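Local coordinates for hepatocyte growth factor-regulated tyrosine kinase substrate (Drosophila melanogaster, PDB 1DVP), which serves in endosome membrane invagination and multivesicular body formation, dampening tyrosine kinase receptor signalling by promoting degradation of active receptors, at residues V186-G189 against Q190-A193; H178-R181 against N182-Q185; V81-K84 against E85-E88. One frame throughout, in Å; residues are numbered along the deposited sequence.

Contacts 1 and 2 share the FYVE zinc finger, with centres about 9 Å apart. Residue range 178-185 runs directly into 186-193, and strands 178-179 and 186-187 pair antiparallel. Phe187 N lies 2.9 Å from His178 O, a probable hydrogen bond of that pairing. Contacts 1 and 2 each supply two cysteines, to different zinc ions. Phe187 joins the two zinc sites: its backbone precedes Cys188 of one site, while its CE1 packs 3.5 Å from Cys180 CB of the other. Contact 3 belongs to the helical VHS domain. Its centre is about 46 Å from that of contact 1 and about 38 Å from that of contact 2. It touches neither and holds no zinc ligand.

Contact 1 of 3, residues V186-G189 against Q190-A193; sequences VFCG and QCTA. With ZN (zinc ion), chain B.
Gly189 to Thr192 form a type I beta turn, closed by a hydrogen bond of 3.1 Å from Thr192 N to Gly189 O. Just before it, Cys188 O receives two bonds from residues 190-193. The shorter comes from the side chain of Thr192, whose OG1 lies 2.8 Å from Cys188 O and is tilted 34° from the carbonyl plane. The other is a weak bond from Cys191 N. Thr192 has OG1 between its backbone N and carbonyl carbon (chi1 46°). This turns the hydroxyl toward the Cys188 carbonyl and leaves CG2 for the apolar side. There CG2 meets Phe187 CB at 3.5 Å and approaches the first ring carbons obliquely. The two side chains cross at about a right angle.

Cys188 and Cys191 are the second CxxC pair of a four-cysteine zinc site in the FYVE finger. Cys188 SG is 2.2 Å from the zinc ion, and Cys191 SG is 2.4 Å from it. Cys188 SG and Cys191 SG are 3.7 Å apart, as fits neighbouring ligands on one metal. Cys164 and Cys167 complete the site. The finger binds its two zinc ions in a cross-braced way, so this pair follows the first two cysteines of the other site along the chain.

Thr192 OG1 is also hydrogen-bonded to Arg208, on strand 206-209. Replacing Thr192 by a valine would remove that hydroxyl, and Cys188 O would probably lose its shorter bond, keeping the weak one from Cys191 N, while Arg208 would lose a partner. Phe187 CB also packs against Cys191 CB at 4.2 Å. Beyond CB, the Phe187 ring reaches Cys180 and Cys210, ligands of the other zinc ion.

Contact 2 of 3, residues H178-R181 against N182-Q185; sequences HHCR and NCGQ. With ZN (zinc ion), chain C.
Cys180 turns toward the segment 182-185 and places its sulfur among that segment's atoms. Its CB lies 3.8 Å from Cys183 SG. The sulfur then extends anti to the backbone N (chi1 170°) and binds the zinc ion at 2.3 Å. The same SG accepts two backbone N-H groups. Cys183 N donates over 3.5 Å in a fairly straight bond (160° at the hydrogen). Asn182 N adds a weaker bond. These N-H groups probably help to offset the negative charge of the thiolate. Cys183 SG is the second ligand here, 2.4 Å from the metal.

The backbone folds back around this site. Cys180 N bonds to Gln185 O at 3.0 Å, and Gly184 N returns to Cys180 O at 2.9 Å. Gly184 has a positive phi of 79°, where a side chain would press on the preceding carbonyl oxygen. Gly184 O sits at the edge of the His179 ring, near its plane, 3.5 Å from His179 CD2. Arg181 bends at chi2, which brings NH1 back to His179 O at 2.8 Å.

His178, His179 and Arg181 all hydrogen-bond to citrate, probably from the crystallisation liquor. They belong to the basic R(R/K)HHCR motif of FYVE domains, which in relatives binds phosphatidylinositol 3-phosphate, so the citrate may mark that pocket. His179 also stacks on Trp158 of the second subunit. Cys210 and Cys213 complete the metal site. The Cys180-to-Gly184 turn, with the Asn182 and Cys183 N-H groups directed at Cys180 SG, is a zinc knuckle.

Contact 3 of 3, residues V81-K84 against E85-E88; sequences VFTK and ENCE
Val81 O takes two weak bonds, one from the Asn86 side chain and one from Thr83 N. Asn86 ND2 reaches it at 3.1 Å in a bent bond. The bond from Thr83 N closes an inverse gamma turn centred on Phe82. The Asn86 CG lies beside its own backbone N and anti to the carbonyl carbon (chi1 -70°), and this swings the amide back over the turn.

Thr83 is the N-cap of helix 84-96. Its OG1 accepts from Asn86 N at 3.3 Å, a nearly straight bond with 158° at the hydrogen. The hydroxyl thus meets a backbone N-H of the first helical turn that has no earlier helical carbonyl to bond. The helix then proceeds regularly: Cys87 N bonds to Thr83 O at 3.0 Å, and Glu88 N to Lys84 O at 3.1 Å.

This is the join between helices 74-81 and 84-96 in the VHS domain, a superhelix of eight helices. The chain turns sharply in two residues and starts the next helix at once. Phe82 points away from residues 85-88, into the helical core. One face of its ring has Val81 CG1 above it, offset toward the rim, and Trp113 meets the ring edge-to-face. Cys87 packs against Ala125 and Thr129 of helix 125-135. Asn86 touches Phe44 and Lys48 of helix 40-51.

Outside the core, Lys84 and Glu85 lie side by side and point the same way. As modelled, Lys84 NZ lies 3.4 Å from Glu85 OE2, a long salt bridge. Because the Lys84 chain runs too close to Glu85 N, its course and this bridge are uncertain.

Contact 1 of 3, residues V186-G189 against Q190-A193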
ATOM      1  N   VAL A 186       4.244   0.202   7.591  1.00 17.16           N
ATOM      2  CA  VAL A 186       4.253  -1.262   7.377  1.00 16.58           C
ATOM      3  C   VAL A 186       4.318  -1.829   8.781  1.00 16.34           C
ATOM      4  O   VAL A 186       4.981  -1.234   9.638  1.00 15.67           O
ATOM      5  CB  VAL A 186       5.480  -1.820   6.567  1.00 16.77           C
ATOM      6  CG1 VAL A 186       5.310  -1.494   5.058  1.00 17.10           C
ATOM      7  CG2 VAL A 186       6.752  -1.206   7.072  1.00 17.04           C
ATOM      8  N   PHE A 187       3.595  -2.934   8.964  1.00 15.56           N
ATOM      9  CA  PHE A 187       3.446  -3.675  10.212  1.00 15.38           C
ATOM     10  C   PHE A 187       3.335  -5.171   9.902  1.00 15.29           C
ATOM     11  O   PHE A 187       3.070  -5.574   8.730  1.00 14.54           O
ATOM     12  CB  PHE A 187       2.120  -3.284  10.910  1.00 15.24           C
ATOM     13  CG  PHE A 187       1.949  -1.797  11.145  1.00 15.06           C
ATOM     14  CD1 PHE A 187       1.552  -0.922  10.122  1.00 14.89           C
ATOM     15  CD2 PHE A 187       2.153  -1.269  12.416  1.00 15.27           C
ATOM     16  CE1 PHE A 187       1.360   0.460  10.359  1.00 15.10           C
ATOM     17  CE2 PHE A 187       1.979   0.080  12.672  1.00 15.06           C
ATOM     18  CZ  PHE A 187       1.574   0.968  11.622  1.00 15.43           C
ATOM     19  N   CYS A 188       3.518  -5.975  10.953  1.00 14.84           N
ATOM     20  CA  CYS A 188       3.360  -7.411  10.866  1.00 15.40           C
ATOM     21  C   CYS A 188       1.811  -7.636  10.885  1.00 15.70           C
ATOM     22  O   CYS A 188       1.032  -6.730  11.133  1.00 15.49           O
ATOM     23  CB  CYS A 188       3.987  -8.126  12.073  1.00 15.05           C
ATOM     24  SG  CYS A 188       3.192  -7.717  13.657  1.00 13.54           S
ATOM     25  N   GLY A 189       1.401  -8.838  10.537  1.00 16.26           N
ATOM     26  CA  GLY A 189      -0.009  -9.186  10.489  1.00 17.05           C
ATOM     27  C   GLY A 189      -0.662  -9.094  11.881  1.00 17.66           C
ATOM     28  O   GLY A 189      -1.789  -8.633  11.971  1.00 17.19           O
ATOM     29  N   GLN A 190       0.034  -9.483  12.958  1.00 18.36           N
ATOM     30  CA  GLN A 190      -0.559  -9.377  14.281  1.00 19.53           C
ATOM     31  C   GLN A 190      -0.717  -7.955  14.757  1.00 19.46           C
ATOM     32  O   GLN A 190      -1.527  -7.733  15.615  1.00 19.70           O
ATOM     33  CB  GLN A 190       0.210 -10.178  15.369  1.00 20.56           C
ATOM     34  CG  GLN A 190       0.409 -11.565  14.937  1.00 21.72           C
ATOM     35  CD  GLN A 190       1.355 -12.262  15.862  1.00 22.64           C
ATOM     36  OE1 GLN A 190       0.971 -12.670  16.959  1.00 23.77           O
ATOM     37  NE2 GLN A 190       2.606 -12.347  15.468  1.00 22.98           N
ATOM     38  N   CYS A 191       0.041  -6.984  14.231  1.00 19.29           N
ATOM     39  CA  CYS A 191      -0.230  -5.603  14.637  1.00 19.42           C
ATOM     40  C   CYS A 191      -1.265  -4.897  13.719  1.00 19.35           C
ATOM     41  O   CYS A 191      -1.559  -3.742  13.936  1.00 19.08           O
ATOM     42  CB  CYS A 191       1.053  -4.759  14.658  1.00 19.14           C
ATOM     43  SG  CYS A 191       2.158  -5.171  16.090  1.00 20.17           S
ATOM     44  N   THR A 192      -1.778  -5.595  12.706  1.00 19.82           N
ATOM     45  CA  THR A 192      -2.775  -5.056  11.757  1.00 20.12           C
ATOM     46  C   THR A 192      -3.835  -6.125  11.489  1.00 20.96           C
ATOM     47  O   THR A 192      -4.217  -6.371  10.345  1.00 21.03           O
ATOM     48  CB  THR A 192      -2.100  -4.640  10.367  1.00 19.84           C
ATOM     49  OG1 THR A 192      -1.197  -5.669   9.915  1.00 19.43           O
ATOM     50  CG2 THR A 192      -1.348  -3.389  10.546  1.00 19.07           C
ATOM     51  N   ALA A 193      -4.298  -6.777  12.555  1.00 21.89           N
ATOM     52  CA  ALA A 193      -5.293  -7.849  12.396  1.00 23.17           C
ATOM     53  C   ALA A 193      -6.753  -7.311  12.458  1.00 23.83           C
ATOM     54  O   ALA A 193      -7.724  -8.056  12.253  1.00 24.00           O
ATOM     55  CB  ALA A 193      -5.030  -8.986  13.489  1.00 23.22           C
TER
HETATM   56 ZN    ZN B 401       3.985  -5.978  14.787  1.00 19.20          ZN

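Contact 2 of 3, residues H178-R181 against N182-Q185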
ATOM      1  N   HIS A 178       2.676  -5.559   5.810  1.00 19.27           N
ATOM      2  CA  HIS A 178       1.320  -5.218   5.420  1.00 18.85           C
ATOM      3  C   HIS A 178       1.233  -3.737   5.698  1.00 18.55           C
ATOM      4  O   HIS A 178       1.824  -3.292   6.690  1.00 18.32           O
ATOM      5  CB  HIS A 178       0.281  -5.927   6.310  1.00 18.58           C
ATOM      6  CG  HIS A 178       0.356  -7.412   6.283  1.00 18.52           C
ATOM      7  ND1 HIS A 178      -0.291  -8.191   5.326  1.00 17.95           N
ATOM      8  CD2 HIS A 178       1.069  -8.272   7.062  1.00 18.37           C
ATOM      9  CE1 HIS A 178       0.039  -9.456   5.515  1.00 18.72           C
ATOM     10  NE2 HIS A 178       0.863  -9.533   6.557  1.00 18.17           N
ATOM     11  N   HIS A 179       0.552  -2.957   4.839  1.00 18.03           N
ATOM     12  CA  HIS A 179       0.416  -1.547   5.159  1.00 17.67           C
ATOM     13  C   HIS A 179      -0.911  -1.253   5.865  1.00 17.28           C
ATOM     14  O   HIS A 179      -1.975  -1.855   5.566  1.00 17.07           O
ATOM     15  CB  HIS A 179       0.474  -0.658   3.879  1.00 18.88           C
ATOM     16  CG  HIS A 179       1.800  -0.676   3.187  1.00 19.97           C
ATOM     17  ND1 HIS A 179       2.219  -1.730   2.392  1.00 20.31           N
ATOM     18  CD2 HIS A 179       2.804   0.238   3.166  1.00 20.26           C
ATOM     19  CE1 HIS A 179       3.418  -1.462   1.911  1.00 20.84           C
ATOM     20  NE2 HIS A 179       3.795  -0.274   2.367  1.00 20.65           N
ATOM     21  N   CYS A 180      -0.850  -0.331   6.818  1.00 16.88           N
ATOM     22  CA  CYS A 180      -2.033   0.178   7.493  1.00 16.49           C
ATOM     23  C   CYS A 180      -2.601   1.189   6.467  1.00 16.35           C
ATOM     24  O   CYS A 180      -1.887   2.100   6.034  1.00 15.82           O
ATOM     25  CB  CYS A 180      -1.655   0.985   8.731  1.00 16.18           C
ATOM     26  SG  CYS A 180      -3.019   1.903   9.504  1.00 17.83           S
ATOM     27  N   ARG A 181      -3.865   1.093   6.151  1.00 16.73           N
ATOM     28  CA  ARG A 181      -4.450   2.056   5.211  1.00 17.39           C
ATOM     29  C   ARG A 181      -4.699   3.443   5.820  1.00 17.83           C
ATOM     30  O   ARG A 181      -4.958   4.369   5.077  1.00 18.40           O
ATOM     31  CB  ARG A 181      -5.755   1.497   4.663  1.00 17.17           C
ATOM     32  CG  ARG A 181      -5.572   0.562   3.572  1.00 16.87           C
ATOM     33  CD  ARG A 181      -4.884  -0.707   3.959  1.00 17.44           C
ATOM     34  NE  ARG A 181      -5.023  -1.665   2.861  1.00 17.97           N
ATOM     35  CZ  ARG A 181      -4.330  -2.782   2.698  1.00 17.61           C
ATOM     36  NH1 ARG A 181      -3.377  -3.179   3.548  1.00 17.36           N
ATOM     37  NH2 ARG A 181      -4.607  -3.531   1.628  1.00 19.00           N
ATOM     38  N   ASN A 182      -4.650   3.606   7.150  1.00 18.18           N
ATOM     39  CA  ASN A 182      -4.826   4.920   7.749  1.00 18.93           C
ATOM     40  C   ASN A 182      -3.525   5.721   7.857  1.00 18.79           C
ATOM     41  O   ASN A 182      -3.528   6.932   7.571  1.00 18.91           O
ATOM     42  CB  ASN A 182      -5.425   4.842   9.177  1.00 20.04           C
ATOM     43  CG  ASN A 182      -5.884   6.211   9.694  1.00 20.45           C
ATOM     44  OD1 ASN A 182      -5.494   6.647  10.792  1.00 21.61           O
ATOM     45  ND2 ASN A 182      -6.700   6.908   8.897  1.00 20.83           N
ATOM     46  N   CYS A 183      -2.406   5.096   8.255  1.00 18.60           N
ATOM     47  CA  CYS A 183      -1.164   5.899   8.395  1.00 18.26           C
ATOM     48  C   CYS A 183      -0.113   5.566   7.347  1.00 18.14           C
ATOM     49  O   CYS A 183       0.898   6.230   7.257  1.00 17.69           O
ATOM     50  CB  CYS A 183      -0.548   5.744   9.800  1.00 17.59           C
ATOM     51  SG  CYS A 183       0.006   4.054  10.274  1.00 17.76           S
ATOM     52  N   GLY A 184      -0.342   4.501   6.578  1.00 18.51           N
ATOM     53  CA  GLY A 184       0.623   4.147   5.531  1.00 18.62           C
ATOM     54  C   GLY A 184       1.892   3.414   5.978  1.00 18.43           C
ATOM     55  O   GLY A 184       2.714   3.073   5.143  1.00 18.44           O
ATOM     56  N   GLN A 185       2.084   3.191   7.285  1.00 18.40           N
ATOM     57  CA  GLN A 185       3.290   2.450   7.734  1.00 18.60           C
ATOM     58  C   GLN A 185       3.129   0.953   7.470  1.00 17.79           C
ATOM     59  O   GLN A 185       1.990   0.507   7.206  1.00 17.45           O
ATOM     60  CB  GLN A 185       3.525   2.645   9.244  1.00 19.38           C
ATOM     61  CG  GLN A 185       4.340   3.914   9.496  1.00 21.06           C
ATOM     62  CD  GLN A 185       5.782   3.719   9.033  1.00 21.89           C
ATOM     63  OE1 GLN A 185       6.256   2.580   8.673  1.00 22.37           O
ATOM     64  NE2 GLN A 185       6.498   4.783   9.052  1.00 22.33           N
TER
HETATM   65 ZN    ZN C 402      -1.871   2.963  11.186  1.00 20.28          ZN

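Contact 3 of 3, residues V81-K84 against E85-E88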
ATOM      1  N   VAL A  81     -14.536  32.331   2.277  1.00 44.93           N
ATOM      2  CA  VAL A  81     -14.943  32.099   3.653  1.00 45.70           C
ATOM      3  C   VAL A  81     -14.433  33.003   4.797  1.00 46.44           C
ATOM      4  O   VAL A  81     -15.243  33.559   5.552  1.00 46.62           O
ATOM      5  CB  VAL A  81     -14.637  30.625   4.041  1.00 45.53           C
ATOM      6  CG1 VAL A  81     -14.879  30.408   5.507  1.00 45.34           C
ATOM      7  CG2 VAL A  81     -15.494  29.669   3.197  1.00 45.38           C
ATOM      8  N   PHE A  82     -13.110  33.126   4.932  1.00 47.11           N
ATOM      9  CA  PHE A  82     -12.514  33.881   6.027  1.00 47.93           C
ATOM     10  C   PHE A  82     -12.396  35.386   5.809  1.00 48.47           C
ATOM     11  O   PHE A  82     -11.303  35.929   5.598  1.00 48.72           O
ATOM     12  CB  PHE A  82     -11.142  33.281   6.370  1.00 47.80           C
ATOM     13  CG  PHE A  82     -11.202  31.811   6.713  1.00 47.90           C
ATOM     14  CD1 PHE A  82     -10.497  30.882   5.968  1.00 47.91           C
ATOM     15  CD2 PHE A  82     -11.999  31.360   7.764  1.00 47.90           C
ATOM     16  CE1 PHE A  82     -10.585  29.513   6.262  1.00 47.98           C
ATOM     17  CE2 PHE A  82     -12.098  29.996   8.069  1.00 47.83           C
ATOM     18  CZ  PHE A  82     -11.396  29.074   7.323  1.00 47.85           C
ATOM     19  N   THR A  83     -13.542  36.044   5.825  1.00 49.09           N
ATOM     20  CA  THR A  83     -13.573  37.472   5.693  1.00 49.63           C
ATOM     21  C   THR A  83     -14.048  37.973   7.048  1.00 50.15           C
ATOM     22  O   THR A  83     -14.469  37.200   7.923  1.00 50.24           O
ATOM     23  CB  THR A  83     -14.578  37.956   4.625  1.00 49.53           C
ATOM     24  OG1 THR A  83     -15.903  37.549   4.977  1.00 49.46           O
ATOM     25  CG2 THR A  83     -14.219  37.414   3.260  1.00 49.60           C
ATOM     26  N   LYS A  84     -13.971  39.282   7.201  1.00 50.69           N
ATOM     27  CA  LYS A  84     -14.391  39.965   8.394  1.00 51.25           C
ATOM     28  C   LYS A  84     -15.838  39.614   8.727  1.00 51.51           C
ATOM     29  O   LYS A  84     -16.131  39.091   9.804  1.00 51.49           O
ATOM     30  CB  LYS A  84     -14.245  41.463   8.148  1.00 51.51           C
ATOM     31  CG  LYS A  84     -14.432  41.856   6.651  1.00 51.85           C
ATOM     32  CD  LYS A  84     -15.859  41.607   6.137  1.00 52.03           C
ATOM     33  CE  LYS A  84     -16.061  42.011   4.684  1.00 52.20           C
ATOM     34  NZ  LYS A  84     -15.324  41.157   3.688  1.00 52.22           N
ATOM     35  N   GLU A  85     -16.746  39.887   7.794  1.00 51.77           N
ATOM     36  CA  GLU A  85     -18.138  39.614   8.062  1.00 52.02           C
ATOM     37  C   GLU A  85     -18.363  38.146   8.400  1.00 52.04           C
ATOM     38  O   GLU A  85     -18.877  37.841   9.468  1.00 52.20           O
ATOM     39  CB  GLU A  85     -19.030  40.095   6.899  1.00 52.24           C
ATOM     40  CG  GLU A  85     -18.598  39.729   5.496  1.00 52.52           C
ATOM     41  CD  GLU A  85     -19.363  40.526   4.422  1.00 52.84           C
ATOM     42  OE1 GLU A  85     -20.591  40.766   4.597  1.00 52.89           O
ATOM     43  OE2 GLU A  85     -18.744  40.913   3.393  1.00 52.97           O
ATOM     44  N   ASN A  86     -17.939  37.236   7.528  1.00 52.07           N
ATOM     45  CA  ASN A  86     -18.133  35.813   7.794  1.00 51.99           C
ATOM     46  C   ASN A  86     -17.639  35.329   9.159  1.00 51.96           C
ATOM     47  O   ASN A  86     -18.290  34.512   9.805  1.00 51.88           O
ATOM     48  CB  ASN A  86     -17.506  34.991   6.684  1.00 51.91           C
ATOM     49  CG  ASN A  86     -18.257  35.119   5.394  1.00 51.86           C
ATOM     50  OD1 ASN A  86     -19.494  35.160   5.391  1.00 51.86           O
ATOM     51  ND2 ASN A  86     -17.532  35.165   4.279  1.00 51.92           N
ATOM     52  N   CYS A  87     -16.508  35.841   9.616  1.00 51.97           N
ATOM     53  CA  CYS A  87     -15.996  35.412  10.906  1.00 52.05           C
ATOM     54  C   CYS A  87     -16.880  35.957  12.010  1.00 52.19           C
ATOM     55  O   CYS A  87     -17.071  35.320  13.046  1.00 52.09           O
ATOM     56  CB  CYS A  87     -14.562  35.893  11.097  1.00 51.96           C
ATOM     57  SG  CYS A  87     -13.420  35.112   9.958  1.00 51.81           S
ATOM     58  N   GLU A  88     -17.420  37.148  11.779  1.00 52.41           N
ATOM     59  CA  GLU A  88     -18.297  37.771  12.753  1.00 52.64           C
ATOM     60  C   GLU A  88     -19.624  37.039  12.732  1.00 52.69           C
ATOM     61  O   GLU A  88     -20.237  36.823  13.776  1.00 52.73           O
ATOM     62  CB  GLU A  88     -18.465  39.244  12.419  1.00 52.88           C
ATOM     63  CG  GLU A  88     -17.254  40.083  12.812  1.00 53.14           C
ATOM     64  CD  GLU A  88     -17.403  41.540  12.425  1.00 53.52           C
ATOM     65  OE1 GLU A  88     -16.958  41.930  11.321  1.00 53.62           O
ATOM     66  OE2 GLU A  88     -17.989  42.301  13.225  1.00 53.78           O
TER